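PDB 3VQI: Atg5, which takes part in autophagic vesicle formation and cytoplasm-to-vacuole transport, and is joined to Atg12 in the Atg12-Atg5 conjugate that autophagy requires. Local coordinates for residues Asn13-Val18 with Val41-Ala46; Tyr142-Trp147 with Pro167-Phe172; Lys159-Leu164 with Ser189-Met194; Leu200-Trp205 with Pro214-Thr219; Gln245-Ser250 with Asp260-Ile265. All blocks are in the same frame, centred on the assembly; numbering follows the deposited sequence.

Interaction 1. Residues Asn13-Val18 with Val41-Ala46; sequences NGTINV and VMLRDA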
# COMPACT_ATOMS: atom_id res chain seq x y z
N ASN A 13 5.56 -12.26 0.26
CA ASN A 13 4.91 -12.88 -0.88
C ASN A 13 3.39 -12.78 -0.80
O ASN A 13 2.68 -13.43 -1.57
CB ASN A 13 5.33 -14.35 -0.98
CG ASN A 13 6.76 -14.51 -1.47
OD1 ASN A 13 7.28 -15.61 -1.52
ND2 ASN A 13 7.39 -13.40 -1.84
N GLY A 14 2.90 -11.96 0.12
CA GLY A 14 1.46 -11.77 0.28
C GLY A 14 0.75 -11.46 -1.03
O GLY A 14 1.17 -10.60 -1.80
N THR A 15 -0.35 -12.16 -1.27
CA THR A 15 -1.09 -11.98 -2.50
C THR A 15 -2.58 -11.71 -2.28
O THR A 15 -3.11 -11.99 -1.21
CB THR A 15 -0.90 -13.24 -3.39
OG1 THR A 15 -0.17 -12.88 -4.56
CG2 THR A 15 -2.23 -13.88 -3.78
N ILE A 16 -3.24 -11.14 -3.29
CA ILE A 16 -4.68 -10.90 -3.25
C ILE A 16 -5.24 -10.99 -4.67
O ILE A 16 -4.63 -10.48 -5.61
CB ILE A 16 -5.07 -9.50 -2.64
CG1 ILE A 16 -4.29 -8.38 -3.32
CG2 ILE A 16 -4.81 -9.48 -1.13
CD1 ILE A 16 -4.58 -7.00 -2.76
N ASN A 17 -6.37 -11.67 -4.82
CA ASN A 17 -7.01 -11.84 -6.13
C ASN A 17 -7.78 -10.57 -6.46
O ASN A 17 -8.54 -10.06 -5.64
CB ASN A 17 -7.98 -13.03 -6.11
CG ASN A 17 -7.26 -14.36 -5.97
OD1 ASN A 17 -6.40 -14.69 -6.78
ND2 ASN A 17 -7.62 -15.13 -4.94
N VAL A 18 -7.60 -10.07 -7.68
CA VAL A 18 -8.24 -8.82 -8.06
C VAL A 18 -8.97 -8.88 -9.40
O VAL A 18 -8.40 -9.29 -10.40
CB VAL A 18 -7.18 -7.68 -8.15
CG1 VAL A 18 -7.82 -6.40 -8.64
CG2 VAL A 18 -6.51 -7.49 -6.81
N VAL A 41 -3.33 -11.27 -10.16
CA VAL A 41 -2.92 -11.44 -8.79
C VAL A 41 -2.01 -10.26 -8.50
O VAL A 41 -1.14 -9.95 -9.31
CB VAL A 41 -2.15 -12.77 -8.59
CG1 VAL A 41 -1.76 -12.94 -7.13
CG2 VAL A 41 -3.02 -13.94 -9.02
N MET A 42 -2.25 -9.57 -7.39
CA MET A 42 -1.43 -8.41 -7.02
C MET A 42 -0.69 -8.68 -5.72
O MET A 42 -1.20 -9.36 -4.82
CB MET A 42 -2.29 -7.17 -6.83
CG MET A 42 -2.88 -6.59 -8.10
SD MET A 42 -3.81 -5.10 -7.71
CE MET A 42 -4.53 -4.72 -9.33
N LEU A 43 0.52 -8.14 -5.62
CA LEU A 43 1.28 -8.32 -4.41
C LEU A 43 0.71 -7.35 -3.37
O LEU A 43 0.41 -6.21 -3.69
CB LEU A 43 2.75 -8.03 -4.67
CG LEU A 43 3.41 -9.12 -5.51
CD1 LEU A 43 4.78 -8.66 -5.96
CD2 LEU A 43 3.50 -10.40 -4.69
N ARG A 44 0.54 -7.83 -2.14
CA ARG A 44 0.02 -6.99 -1.08
C ARG A 44 0.91 -5.79 -0.84
O ARG A 44 0.44 -4.68 -0.65
CB ARG A 44 -0.14 -7.80 0.21
CG ARG A 44 -1.46 -8.54 0.30
CD ARG A 44 -1.58 -9.45 1.51
NE ARG A 44 -2.98 -9.55 1.90
CZ ARG A 44 -3.62 -8.63 2.62
NH1 ARG A 44 -2.96 -7.56 3.05
NH2 ARG A 44 -4.91 -8.76 2.86
N ASP A 45 2.21 -6.03 -0.86
CA ASP A 45 3.15 -4.95 -0.64
C ASP A 45 3.74 -4.47 -1.95
O ASP A 45 4.91 -4.68 -2.25
CB ASP A 45 4.25 -5.40 0.31
CG ASP A 45 4.13 -4.74 1.67
OD1 ASP A 45 4.10 -3.49 1.71
OD2 ASP A 45 4.06 -5.46 2.68
N ALA A 46 2.88 -3.83 -2.73
CA ALA A 46 3.22 -3.27 -4.02
C ALA A 46 2.25 -2.11 -4.14
O ALA A 46 1.45 -1.87 -3.23
CB ALA A 46 2.96 -4.28 -5.12
O HOH W 1 3.29 -8.95 -0.95

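Interaction 2. Residues Tyr142-Trp147 with Pro167-Phe172; sequences YWRHQW and PDFENF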
# COMPACT_ATOMS: atom_id res chain seq x y z
N TYR A 142 7.61 9.17 -4.47
CA TYR A 142 6.74 9.16 -3.31
C TYR A 142 7.17 8.10 -2.32
O TYR A 142 7.31 8.38 -1.13
CB TYR A 142 5.29 8.95 -3.73
CG TYR A 142 4.28 8.95 -2.59
CD1 TYR A 142 3.93 7.77 -1.94
CD2 TYR A 142 3.67 10.13 -2.18
CE1 TYR A 142 2.98 7.75 -0.92
CE2 TYR A 142 2.72 10.14 -1.15
CZ TYR A 142 2.38 8.95 -0.53
OH TYR A 142 1.43 8.96 0.48
N TRP A 143 7.35 6.87 -2.79
CA TRP A 143 7.79 5.79 -1.92
C TRP A 143 9.07 6.23 -1.20
O TRP A 143 9.24 6.03 0.01
CB TRP A 143 8.06 4.54 -2.76
CG TRP A 143 8.67 3.42 -2.00
CD1 TRP A 143 8.05 2.58 -1.12
CD2 TRP A 143 10.04 2.98 -2.06
NE1 TRP A 143 8.94 1.65 -0.64
CE2 TRP A 143 10.17 1.88 -1.20
CE3 TRP A 143 11.16 3.43 -2.77
CZ2 TRP A 143 11.37 1.20 -1.03
CZ3 TRP A 143 12.36 2.76 -2.60
CH2 TRP A 143 12.46 1.65 -1.74
N ARG A 144 9.98 6.85 -1.96
CA ARG A 144 11.24 7.34 -1.42
C ARG A 144 10.99 8.22 -0.20
O ARG A 144 11.43 7.92 0.91
CB ARG A 144 11.98 8.17 -2.47
CG ARG A 144 13.47 8.24 -2.23
CD ARG A 144 14.12 9.49 -2.81
NE ARG A 144 15.58 9.36 -2.92
CZ ARG A 144 16.39 8.89 -1.97
NH1 ARG A 144 15.91 8.48 -0.80
NH2 ARG A 144 17.70 8.82 -2.19
N HIS A 145 10.27 9.31 -0.43
CA HIS A 145 9.94 10.27 0.61
C HIS A 145 9.20 9.65 1.79
O HIS A 145 9.23 10.15 2.90
CB HIS A 145 9.16 11.45 0.02
CG HIS A 145 9.90 12.18 -1.07
ND1 HIS A 145 11.26 12.41 -1.02
CD2 HIS A 145 9.46 12.74 -2.22
CE1 HIS A 145 11.63 13.08 -2.10
NE2 HIS A 145 10.56 13.29 -2.85
N GLN A 146 8.54 8.52 1.55
CA GLN A 146 7.85 7.86 2.64
C GLN A 146 8.91 7.30 3.57
O GLN A 146 8.80 7.39 4.79
CB GLN A 146 6.96 6.74 2.11
CG GLN A 146 5.56 6.76 2.67
CD GLN A 146 4.85 8.07 2.38
OE1 GLN A 146 4.19 8.64 3.25
NE2 GLN A 146 4.99 8.56 1.16
N TRP A 147 9.95 6.70 3.00
CA TRP A 147 11.03 6.12 3.81
C TRP A 147 11.84 7.23 4.44
O TRP A 147 12.27 7.14 5.59
CB TRP A 147 11.94 5.24 2.95
CG TRP A 147 11.55 3.81 3.03
CD1 TRP A 147 10.87 3.10 2.10
CD2 TRP A 147 11.74 2.94 4.15
NE1 TRP A 147 10.60 1.84 2.57
CE2 TRP A 147 11.13 1.71 3.83
CE3 TRP A 147 12.37 3.08 5.40
CZ2 TRP A 147 11.13 0.61 4.71
CZ3 TRP A 147 12.37 1.99 6.28
CH2 TRP A 147 11.75 0.77 5.92
N PRO A 167 23.39 3.86 -5.75
CA PRO A 167 23.12 2.48 -6.19
C PRO A 167 22.57 1.55 -5.09
O PRO A 167 21.91 0.55 -5.37
CB PRO A 167 24.47 2.02 -6.72
CG PRO A 167 25.44 2.77 -5.88
CD PRO A 167 24.83 4.15 -5.85
N ASP A 168 22.85 1.90 -3.83
CA ASP A 168 22.41 1.12 -2.68
C ASP A 168 20.92 1.35 -2.44
O ASP A 168 20.20 0.44 -2.04
CB ASP A 168 23.23 1.52 -1.45
CG ASP A 168 23.45 0.36 -0.50
OD1 ASP A 168 23.85 -0.72 -0.97
OD2 ASP A 168 23.25 0.54 0.72
N PHE A 169 20.48 2.58 -2.70
CA PHE A 169 19.08 2.95 -2.59
C PHE A 169 18.31 2.47 -3.82
O PHE A 169 17.19 1.97 -3.72
CB PHE A 169 18.92 4.47 -2.46
CG PHE A 169 17.53 4.95 -2.76
CD1 PHE A 169 17.17 5.36 -4.06
CD2 PHE A 169 16.55 4.92 -1.78
CE1 PHE A 169 15.85 5.72 -4.36
CE2 PHE A 169 15.23 5.27 -2.07
CZ PHE A 169 14.88 5.67 -3.36
N GLU A 170 18.94 2.65 -4.99
CA GLU A 170 18.38 2.23 -6.29
C GLU A 170 18.14 0.75 -6.22
O GLU A 170 17.20 0.24 -6.78
CB GLU A 170 19.38 2.52 -7.42
CG GLU A 170 18.84 2.45 -8.88
CD GLU A 170 17.63 3.36 -9.08
OE1 GLU A 170 17.54 4.38 -8.36
OE2 GLU A 170 16.77 3.07 -9.96
N ASN A 171 19.05 0.07 -5.54
CA ASN A 171 18.97 -1.37 -5.34
C ASN A 171 17.79 -1.62 -4.39
O ASN A 171 17.13 -2.66 -4.45
CB ASN A 171 20.28 -1.90 -4.72
CG ASN A 171 20.40 -3.39 -4.83
OD1 ASN A 171 21.29 -4.00 -4.24
ND2 ASN A 171 19.51 -3.99 -5.61
N PHE A 172 17.56 -0.67 -3.49
CA PHE A 172 16.46 -0.76 -2.51
C PHE A 172 15.15 -0.74 -3.28
O PHE A 172 14.26 -1.56 -3.06
CB PHE A 172 16.54 0.43 -1.53
CG PHE A 172 15.65 0.30 -0.32
CD1 PHE A 172 15.41 -0.93 0.26
CD2 PHE A 172 15.12 1.44 0.27
CE1 PHE A 172 14.64 -1.04 1.41
CE2 PHE A 172 14.34 1.35 1.43
CZ PHE A 172 14.11 0.10 2.00

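Interaction 3. Residues Lys159-Leu164 with Ser189-Met194; sequences KRIMSL and SKLFSM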
# COMPACT_ATOMS: atom_id res chain seq x y z
N LYS A 159 19.32 10.58 8.70
CA LYS A 159 20.76 10.34 8.63
C LYS A 159 21.06 9.04 7.89
O LYS A 159 21.55 9.04 6.76
CB LYS A 159 21.35 10.30 10.03
N ARG A 160 20.76 7.93 8.55
CA ARG A 160 20.99 6.59 8.01
C ARG A 160 20.59 6.45 6.54
O ARG A 160 21.30 5.80 5.76
CB ARG A 160 20.22 5.56 8.84
CG ARG A 160 20.54 5.63 10.33
CD ARG A 160 21.95 5.13 10.62
NE ARG A 160 22.02 3.67 10.59
CZ ARG A 160 21.38 2.87 11.44
NH1 ARG A 160 20.61 3.39 12.39
NH2 ARG A 160 21.50 1.56 11.34
N ILE A 161 19.47 7.05 6.15
CA ILE A 161 18.98 6.95 4.78
C ILE A 161 19.62 7.93 3.79
O ILE A 161 19.78 7.60 2.61
CB ILE A 161 17.43 7.11 4.72
CG1 ILE A 161 16.92 6.75 3.32
CG2 ILE A 161 17.04 8.53 5.09
CD1 ILE A 161 15.42 6.75 3.19
N MET A 162 19.99 9.12 4.25
CA MET A 162 20.63 10.08 3.36
C MET A 162 22.07 9.64 3.13
O MET A 162 22.74 10.10 2.20
CB MET A 162 20.59 11.48 3.97
CG MET A 162 19.21 12.12 4.01
SD MET A 162 18.66 12.81 2.43
CE MET A 162 18.67 14.58 2.81
N SER A 163 22.53 8.73 3.98
CA SER A 163 23.90 8.21 3.90
C SER A 163 24.06 7.12 2.84
O SER A 163 25.17 6.86 2.38
CB SER A 163 24.32 7.65 5.26
OG SER A 163 24.32 8.67 6.25
N LEU A 164 22.95 6.48 2.47
CA LEU A 164 22.97 5.41 1.47
C LEU A 164 23.47 5.92 0.12
O LEU A 164 23.05 6.99 -0.34
CB LEU A 164 21.57 4.82 1.29
CG LEU A 164 20.97 4.06 2.48
CD1 LEU A 164 19.57 3.60 2.13
CD2 LEU A 164 21.84 2.87 2.83
N SER A 189 18.06 -2.60 6.81
CA SER A 189 18.95 -2.66 7.97
C SER A 189 19.84 -1.42 8.02
O SER A 189 19.99 -0.80 9.07
CB SER A 189 19.84 -3.90 7.90
OG SER A 189 19.06 -5.08 7.95
N LYS A 190 20.43 -1.06 6.89
CA LYS A 190 21.29 0.11 6.83
C LYS A 190 20.52 1.39 7.16
O LYS A 190 21.07 2.49 7.13
CB LYS A 190 21.95 0.22 5.45
CG LYS A 190 22.98 -0.87 5.14
CD LYS A 190 23.72 -0.58 3.83
CE LYS A 190 24.71 -1.68 3.49
NZ LYS A 190 25.40 -1.44 2.19
N LEU A 191 19.23 1.24 7.48
CA LEU A 191 18.39 2.38 7.79
C LEU A 191 17.97 2.41 9.24
O LEU A 191 17.90 3.47 9.86
CB LEU A 191 17.14 2.39 6.90
CG LEU A 191 17.37 2.62 5.40
CD1 LEU A 191 16.03 2.68 4.69
CD2 LEU A 191 18.11 3.91 5.20
N PHE A 192 17.69 1.24 9.80
CA PHE A 192 17.28 1.21 11.19
C PHE A 192 17.44 -0.15 11.87
O PHE A 192 17.42 -1.19 11.22
CB PHE A 192 15.80 1.63 11.31
CG PHE A 192 14.83 0.47 11.21
CD1 PHE A 192 14.43 -0.02 9.97
CD2 PHE A 192 14.37 -0.16 12.36
CE1 PHE A 192 13.59 -1.13 9.89
CE2 PHE A 192 13.53 -1.27 12.29
CZ PHE A 192 13.14 -1.75 11.05
N SER A 193 17.58 -0.11 13.20
CA SER A 193 17.68 -1.31 14.01
C SER A 193 16.52 -1.23 15.00
O SER A 193 16.28 -0.19 15.61
CB SER A 193 19.01 -1.34 14.75
N MET A 194 15.77 -2.32 15.13
CA MET A 194 14.64 -2.35 16.05
C MET A 194 15.09 -2.02 17.47
O MET A 194 14.54 -1.15 18.14
CB MET A 194 13.96 -3.72 16.01

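Interaction 4. Residues Leu200-Trp205 with Pro214-Thr219; sequences LPVRVW and PTVPVT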
# COMPACT_ATOMS: atom_id res chain seq x y z
N LEU A 200 8.27 4.35 16.45
CA LEU A 200 7.99 3.55 15.26
C LEU A 200 6.84 4.06 14.38
O LEU A 200 5.79 4.48 14.88
CB LEU A 200 7.75 2.09 15.67
CG LEU A 200 6.99 1.77 16.96
CD1 LEU A 200 5.57 2.30 16.87
CD2 LEU A 200 6.97 0.25 17.17
N PRO A 201 7.03 4.03 13.05
CA PRO A 201 6.06 4.47 12.04
C PRO A 201 4.75 3.68 12.08
O PRO A 201 4.70 2.52 11.68
CB PRO A 201 6.80 4.27 10.72
CG PRO A 201 8.25 4.45 11.13
CD PRO A 201 8.30 3.65 12.40
N VAL A 202 3.68 4.32 12.56
CA VAL A 202 2.40 3.65 12.64
C VAL A 202 1.29 4.50 12.05
O VAL A 202 1.28 5.73 12.20
CB VAL A 202 2.01 3.32 14.08
CG1 VAL A 202 0.78 2.41 14.09
CG2 VAL A 202 3.15 2.64 14.79
N ARG A 203 0.37 3.84 11.37
CA ARG A 203 -0.76 4.52 10.76
C ARG A 203 -1.99 3.67 10.99
O ARG A 203 -1.99 2.47 10.73
CB ARG A 203 -0.51 4.73 9.27
CG ARG A 203 0.43 5.88 9.00
CD ARG A 203 0.82 5.98 7.55
NE ARG A 203 1.68 7.14 7.32
CZ ARG A 203 2.28 7.40 6.17
NH1 ARG A 203 2.13 6.58 5.13
NH2 ARG A 203 3.02 8.49 6.05
N VAL A 204 -3.03 4.31 11.51
CA VAL A 204 -4.27 3.60 11.80
C VAL A 204 -5.41 4.12 10.93
O VAL A 204 -5.51 5.32 10.69
CB VAL A 204 -4.67 3.78 13.28
CG1 VAL A 204 -5.83 2.86 13.63
CG2 VAL A 204 -3.47 3.50 14.18
N TRP A 205 -6.25 3.21 10.46
CA TRP A 205 -7.39 3.58 9.63
C TRP A 205 -8.64 3.51 10.48
O TRP A 205 -8.85 2.54 11.21
CB TRP A 205 -7.57 2.63 8.44
CG TRP A 205 -6.54 2.79 7.37
CD1 TRP A 205 -5.41 2.03 7.19
CD2 TRP A 205 -6.54 3.76 6.31
NE1 TRP A 205 -4.71 2.47 6.09
CE2 TRP A 205 -5.38 3.52 5.52
CE3 TRP A 205 -7.40 4.80 5.94
CZ2 TRP A 205 -5.07 4.29 4.39
CZ3 TRP A 205 -7.10 5.56 4.81
CH2 TRP A 205 -5.94 5.30 4.05
N PRO A 214 -0.35 8.16 14.72
CA PRO A 214 -0.10 8.16 16.16
C PRO A 214 1.38 8.18 16.50
O PRO A 214 2.13 7.32 16.04
CB PRO A 214 -0.72 6.84 16.63
CG PRO A 214 -1.64 6.43 15.53
CD PRO A 214 -0.91 6.86 14.30
N THR A 215 1.80 9.15 17.32
CA THR A 215 3.20 9.20 17.74
C THR A 215 3.36 8.08 18.76
O THR A 215 2.79 8.15 19.85
CB THR A 215 3.56 10.54 18.40
OG1 THR A 215 3.71 11.55 17.40
CG2 THR A 215 4.86 10.42 19.18
N VAL A 216 4.11 7.05 18.39
CA VAL A 216 4.34 5.92 19.27
C VAL A 216 5.82 5.72 19.56
O VAL A 216 6.53 5.01 18.84
CB VAL A 216 3.79 4.62 18.65
CG1 VAL A 216 3.96 3.47 19.62
CG2 VAL A 216 2.34 4.81 18.28
N PRO A 217 6.33 6.37 20.63
CA PRO A 217 7.75 6.22 20.98
C PRO A 217 7.97 4.85 21.63
O PRO A 217 7.04 4.29 22.23
CB PRO A 217 7.97 7.37 21.94
CG PRO A 217 6.66 7.40 22.68
CD PRO A 217 5.65 7.28 21.56
N VAL A 218 9.18 4.32 21.52
CA VAL A 218 9.50 3.01 22.11
C VAL A 218 9.96 3.15 23.57
O VAL A 218 10.74 4.04 23.91
CB VAL A 218 10.60 2.28 21.29
CG1 VAL A 218 11.02 1.01 22.01
CG2 VAL A 218 10.09 1.95 19.89
N THR A 219 9.47 2.25 24.41
CA THR A 219 9.80 2.25 25.83
C THR A 219 9.24 0.99 26.49
O THR A 219 8.12 0.57 26.19
CB THR A 219 9.22 3.49 26.49

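Interaction 5. Residues Gln245-Ser250 with Asp260-Ile265; sequences QGIDVS and DIFASI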
# COMPACT_ATOMS: atom_id res chain seq x y z
N GLN A 245 -1.66 -6.58 7.58
CA GLN A 245 -1.15 -7.41 6.50
C GLN A 245 -2.11 -8.52 6.10
O GLN A 245 -1.69 -9.59 5.67
CB GLN A 245 0.19 -8.01 6.92
CG GLN A 245 1.35 -7.04 6.81
CD GLN A 245 1.66 -6.69 5.37
OE1 GLN A 245 1.12 -7.29 4.44
NE2 GLN A 245 2.55 -5.73 5.18
N GLY A 246 -3.41 -8.26 6.24
CA GLY A 246 -4.42 -9.23 5.86
C GLY A 246 -4.76 -10.29 6.89
O GLY A 246 -5.47 -11.26 6.59
N ILE A 247 -4.25 -10.13 8.11
CA ILE A 247 -4.52 -11.10 9.15
C ILE A 247 -5.04 -10.44 10.43
O ILE A 247 -4.60 -9.35 10.81
CB ILE A 247 -3.25 -11.94 9.46
CG1 ILE A 247 -2.09 -11.02 9.85
CG2 ILE A 247 -2.85 -12.76 8.24
CD1 ILE A 247 -0.74 -11.70 9.84
N ASP A 248 -6.01 -11.11 11.06
CA ASP A 248 -6.61 -10.62 12.29
C ASP A 248 -5.62 -10.80 13.44
O ASP A 248 -5.25 -11.92 13.77
CB ASP A 248 -7.90 -11.39 12.61
CG ASP A 248 -8.97 -11.21 11.54
OD1 ASP A 248 -9.26 -10.06 11.16
OD2 ASP A 248 -9.52 -12.23 11.07
N VAL A 249 -5.17 -9.69 14.02
CA VAL A 249 -4.23 -9.70 15.12
C VAL A 249 -4.97 -9.36 16.42
O VAL A 249 -5.81 -8.46 16.44
CB VAL A 249 -3.10 -8.66 14.89
CG1 VAL A 249 -3.70 -7.32 14.54
CG2 VAL A 249 -2.23 -8.52 16.13
N SER A 250 -4.67 -10.08 17.50
CA SER A 250 -5.31 -9.82 18.79
C SER A 250 -4.98 -8.42 19.27
O SER A 250 -3.83 -7.98 19.17
CB SER A 250 -4.86 -10.86 19.82
N ASP A 260 8.19 -4.89 13.60
CA ASP A 260 9.38 -5.61 13.16
C ASP A 260 9.06 -6.71 12.15
O ASP A 260 9.90 -7.08 11.33
CB ASP A 260 10.09 -6.22 14.38
CG ASP A 260 11.44 -6.80 14.03
OD1 ASP A 260 12.41 -6.03 13.88
OD2 ASP A 260 11.53 -8.04 13.91
N ILE A 261 7.84 -7.23 12.20
CA ILE A 261 7.43 -8.30 11.29
C ILE A 261 6.39 -7.93 10.22
O ILE A 261 6.37 -8.53 9.15
CB ILE A 261 6.86 -9.50 12.09
CG1 ILE A 261 6.04 -10.41 11.17
CG2 ILE A 261 6.02 -9.00 13.25
CD1 ILE A 261 5.29 -11.50 11.88
N PHE A 262 5.54 -6.94 10.50
CA PHE A 262 4.48 -6.58 9.56
C PHE A 262 4.49 -5.23 8.86
O PHE A 262 3.57 -4.93 8.11
CB PHE A 262 3.13 -6.75 10.25
CG PHE A 262 2.81 -8.16 10.64
CD1 PHE A 262 3.01 -9.20 9.74
CD2 PHE A 262 2.24 -8.44 11.88
CE1 PHE A 262 2.66 -10.51 10.08
CE2 PHE A 262 1.89 -9.74 12.23
CZ PHE A 262 2.09 -10.78 11.32
N ALA A 263 5.52 -4.42 9.09
CA ALA A 263 5.59 -3.12 8.43
C ALA A 263 5.51 -3.34 6.92
O ALA A 263 6.04 -4.32 6.40
CB ALA A 263 6.89 -2.42 8.79
N SER A 264 4.85 -2.42 6.23
CA SER A 264 4.68 -2.52 4.79
C SER A 264 5.91 -1.99 4.05
O SER A 264 6.76 -1.35 4.66
CB SER A 264 3.42 -1.75 4.38
OG SER A 264 2.30 -2.27 5.08
N ILE A 265 6.01 -2.26 2.75
CA ILE A 265 7.18 -1.84 1.97
C ILE A 265 7.52 -0.36 2.03
O ILE A 265 8.56 0.05 1.53
CB ILE A 265 7.04 -2.21 0.47
CG1 ILE A 265 5.71 -1.68 -0.07
CG2 ILE A 265 7.19 -3.73 0.29
CD1 ILE A 265 5.55 -1.85 -1.56

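Interaction 1. Residues Asn13-Val18 with Val41-Ala46
Two groups meet the R44 guanidinium obliquely: the methyl I16 CG2, 3.5 Å from R44 NE, and the carbonyl oxygen T15 O, 4.0 Å from that same R44 NE. The N17 amide, also flat, plays a lesser part, lying alongside V41 with OD1 4.1 Å from V41 CG2. Extended from CG to NE, the R44 chain crosses I16 at about a right angle, and its guanidinium goes on to a salt bridge with D94. An alanine in place of R44 would probably leave the D94 carboxylate without its charged mate and open a gap beside I16 CG2. The backbones pair antiparallel: I16 and M42 bond in both directions, flanked by the non-hydrogen-bonded pairs T15-L43 and N17-V41. Beyond them R44 N donates to G14 O (2.9 Å), and a water accepting from D45 N probably gives a proton to G14 O as well. T15, N17, V41 and L43 share one face of the sheet. On the other, M42 crosses V18 at about a right angle, its SD 3.7 Å from V18 CG2. This is the first hairpin of the ubiquitin-fold UblA domain: 37-43 is an outermost strand, 15-22 lies between it and strand 114-121, helix 48-59 packs L48 and Y51 on M42, and helix 89-96 brings F93 to I16 and R44.

Interaction 2. Residues Tyr142-Trp147 with Pro167-Phe172
R144 lays its guanidinium flat on one face of the F169 ring, planes 9° apart and R144 CZ 3.7 Å from the ring centroid, a cation-pi stack over the centre. CG of R144 is anti to the backbone N (chi1 -157°), and the extended chain beyond it carries the charged group across to the phenylalanine. F172 turns its edge to the face of W147, with F172 CZ 3.8 Å from W147 CE2. W143 meets both phenylalanines obliquely: its CZ3 lies 3.8 Å from F169 CE2, while its six-membered ring and the F172 ring are inclined at 48°. The four rings form an aromatic cluster where 142-147, on helix 135-155, runs at 110° to 167-172, on helix 166-178, in the helical bundle region. Farther out, W143 NE1 and W147 NE1 both bond I265 O, which steadies the two indoles, and F184 packs its ring on F172. No hydrogen bond links the two segments, so they hold by ring packing and by the arginine's charge, which the F169 pi cloud probably stabilises.

Interaction 3. Residues Lys159-Leu164 with Ser189-Met194
L191 and L164 carry the apolar part of this contact. L191 CD2 comes 3.4 Å from L164 CD1, the two side chains crossing at about a right angle, and the same methyl of L191 lies 3.6 Å from I161 CG1. The other branch of L164 goes to the lysine: L164 CD2 rests 3.7 Å from K190 CB, against the root of an extended chain whose NZ leads off to a salt bridge with D168. Both segments belong to the helical bundle region, where the connection from helix 135-155 to helix 166-178 meets the chain as it leaves helix 181-189. The polar approaches all come from R160. Bent at chi2 (-71°) and chi3 (-78°), its chain curls back over the backbone of the partner, so that L191 O lies over one face of the guanidinium, 3.7 Å from R160 NH1. S189 O is met obliquely, 3.6 Å from R160 NH2. Neither approach is a hydrogen bond, and L191 O accepts instead from N155 ND2, while the positive charge would probably still be drawn to these carbonyls. Within 159-164, K159 O takes two bonds from S163, one from its backbone N and one from S163 OG at 2.8 Å, the hydroxyl sitting above the carbonyl plane.

Interaction 4. Residues Leu200-Trp205 with Pro214-Thr219
V216 reaches into the dip between L200 and V202, one methyl for each neighbour. Its CG1, anti to the backbone N (chi1 -176°), comes 3.4 Å from L200 CD1, while the other branch, V216 CG2, meets V202 CG2 more loosely at 4.2 Å. Farther along the same row of bumps, P214 presses the rim of its ring against the next strand residue that faces it: P214 CG lies 3.7 Å from V204 CG2, the two side chains crossing at about a right angle. At the opposite end V218 CG2 approaches L200 CG at 4.3 Å. V202 and V204 thus offer their methyls to 214-219, while R203 between them starts off away from 214-219, and its guanidinium hydrogen-bonds Q213 and Q146. The touching parts run roughly antiparallel, 151° apart, where the chain passes strand 202-205 of the UblB domain a second time, after strand 211-212. Helix 255-262 packs I255 and Y259 on L200, and L223 touches V216. A single hydrogen bond joins the backbones, L200 N to V216 O (3.0 Å). The P214 nitrogen carries no hydrogen, so V202 O faces its CD methylene, and from there on apolar packing does the work.

Interaction 5. Residues Gln245-Ser250 with Asp260-Ile265
Q245, in the turn of a two-stranded hairpin of the UblB domain, and I247, at the start of its second strand, reach across to F262, at the end of helix 255-262. Strands 241-244 and 247-250 are joined by Q245 and G246, whose positive phi angles (46° and 84°) fit a type I' turn. The polar link is one hydrogen bond: Q245 NE2 donates to F262 O at 3.2 Å, with the acceptor close to the amide plane and the donor above the carbonyl plane. The same nitrogen also bonds D45 OD2 of the UblA domain, so this one amide joins a helix end to a neighbouring domain. A leucine in its place would probably leave F262 O and D45 OD2 without their shared donor. The apolar contacts gather on the F262 side chain. Q245 CG lies 3.9 Å from F262 CB. I247 crosses the phenylalanine at about a right angle, its CD1 approaching the CZ end of the ring obliquely. I261 lays its own CD1 over one face of that ring, and V11 and L269 also touch F262. S264 OG sits 3.5 Å from Q245 NE2, at an angle too poor for a hydrogen bond.

Overall arrangement
The five contacts sample all three regions of Atg5. Interaction 1 lies in UblA, interactions 2 and 3 in the helical bundle, interactions 4 and 5 in UblB. Along the chain they follow in series, except that the segments of interactions 2 and 3 alternate; their centres are 11 Å apart and they touch, W147 and F172 packing on L191. Segment 260-265 is the meeting point: D45 of interaction 1 bonds I265 N, and interaction 2 also meets I265. Q146 bonds R203 of interaction 4. The centres of interactions 1 and 4 are about 25 Å apart. The bonds of 260-265 to UblA and to the bundle are consistent with a role in joining the three regions into one compact unit.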